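PDB 5WHM: IclR family transcriptional regulator from Brucella abortus, which probably represses transcription by binding DNA through a helix-turn-helix domain, with a GAF-like C-terminal domain that may sense an effector. Local coordinates for residues Arg160-Leu163 and Ala164-Glu168. Sequence-based numbering, arbitrary orientation.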
# COMPACT_ATOMS: atom_id res chain seq x y z
N ARG C 160 0.66 21.93 7.21
CA ARG C 160 0.32 23.34 7.29
C ARG C 160 -0.15 23.87 5.94
O ARG C 160 -1.15 24.59 5.85
CB ARG C 160 1.53 24.13 7.79
CG ARG C 160 1.79 23.90 9.28
CD ARG C 160 3.18 24.26 9.71
NE ARG C 160 3.30 24.23 11.17
CZ ARG C 160 4.36 24.66 11.84
NH1 ARG C 160 5.42 25.15 11.19
NH2 ARG C 160 4.37 24.60 13.17
N ALA C 161 0.58 23.53 4.88
CA ALA C 161 0.18 23.97 3.55
C ALA C 161 -1.17 23.38 3.18
O ALA C 161 -1.98 24.04 2.52
CB ALA C 161 1.24 23.54 2.52
N CYS C 162 -1.41 22.13 3.58
CA CYS C 162 -2.71 21.51 3.31
C CYS C 162 -3.81 22.29 4.02
O CYS C 162 -4.84 22.63 3.42
CB CYS C 162 -2.70 20.06 3.76
SG CYS C 162 -4.26 19.17 3.37
N LEU C 163 -3.58 22.62 5.30
CA LEU C 163 -4.59 23.37 6.06
C LEU C 163 -4.81 24.75 5.47
O LEU C 163 -5.94 25.25 5.48
CB LEU C 163 -4.19 23.49 7.52
CG LEU C 163 -4.39 22.22 8.36
CD1 LEU C 163 -3.62 22.30 9.67
CD2 LEU C 163 -5.88 21.92 8.61
N ALA C 164 -3.76 25.36 4.92
CA ALA C 164 -3.86 26.73 4.42
C ALA C 164 -4.63 26.81 3.11
O ALA C 164 -5.22 27.85 2.82
CB ALA C 164 -2.46 27.33 4.22
N ALA C 165 -4.56 25.76 2.28
CA ALA C 165 -5.24 25.70 0.98
C ALA C 165 -6.69 25.30 1.11
O ALA C 165 -7.44 25.37 0.12
CB ALA C 165 -4.54 24.69 0.05
N MSE C 166 -7.10 24.87 2.29
CA MSE C 166 -8.46 24.46 2.56
C MSE C 166 -9.46 25.58 2.61
O MSE C 166 -9.11 26.72 2.90
CB MSE C 166 -8.50 23.74 3.90
CG MSE C 166 -8.74 22.29 3.79
SE MSE C 166 -8.61 21.63 5.58
CE MSE C 166 -7.31 20.23 5.14
N PRO C 167 -10.73 25.24 2.36
CA PRO C 167 -11.82 26.16 2.70
C PRO C 167 -11.75 26.57 4.16
O PRO C 167 -11.29 25.82 5.03
CB PRO C 167 -13.07 25.34 2.39
CG PRO C 167 -12.64 24.39 1.33
CD PRO C 167 -11.21 24.05 1.63
N GLU C 168 -12.22 27.79 4.43
CA GLU C 168 -12.30 28.33 5.78
C GLU C 168 -12.91 27.34 6.77
O GLU C 168 -12.31 27.03 7.81
CB GLU C 168 -13.14 29.62 5.74
CG GLU C 168 -13.38 30.25 7.10
CD GLU C 168 -12.14 30.93 7.64
OE1 GLU C 168 -11.96 32.14 7.37
OE2 GLU C 168 -11.33 30.24 8.31
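The chi1 torsion of Cys162 is near trans (-176°), and Met166, a selenomethionine, bends its chain at chi3 (-128°). These torsions bring the Met166 methyl CE within 3.7 Å of Cys162 SG. The CD2 branch of Leu163 lies 4.1 Å from Met166 SE, and the two side chains pass at a slant. Met166 thus folds back over the last turn of helix 157-165 and meets both residues. The backbone beneath begins as regular helix. Ala164 N bonds to Arg160 O at 2.9 Å, and Ala165 N to Ala161 O at 3.1 Å. The turn then loses its regularity. The amide N of Met166, just past the helix, makes weak bonds to Cys162 O and Leu163 O at 3.4 Å each. Leu163 O also accepts a bond from Arg171 NE of the next helix. Pro167 follows as the N-cap of that helix, 168-181. Helix 157-165 belongs to the GAF-like IclR C-terminal domain. Its Ala161 and Ala165 touch sheet strands 216-225 and 229-238, Leu163 touches helix 168-181, and Ala164 touches helix 186-203. The guanidinium of Arg160 is held by other partners: NE bonds to Ala154 O, NH1 to Leu207 O, and NH2 forms a salt bridge with Glu211. The contact between the side chains is apolar and largely buried. Met166 therefore lies against Cys162 and Leu163 through van der Waals packing alone.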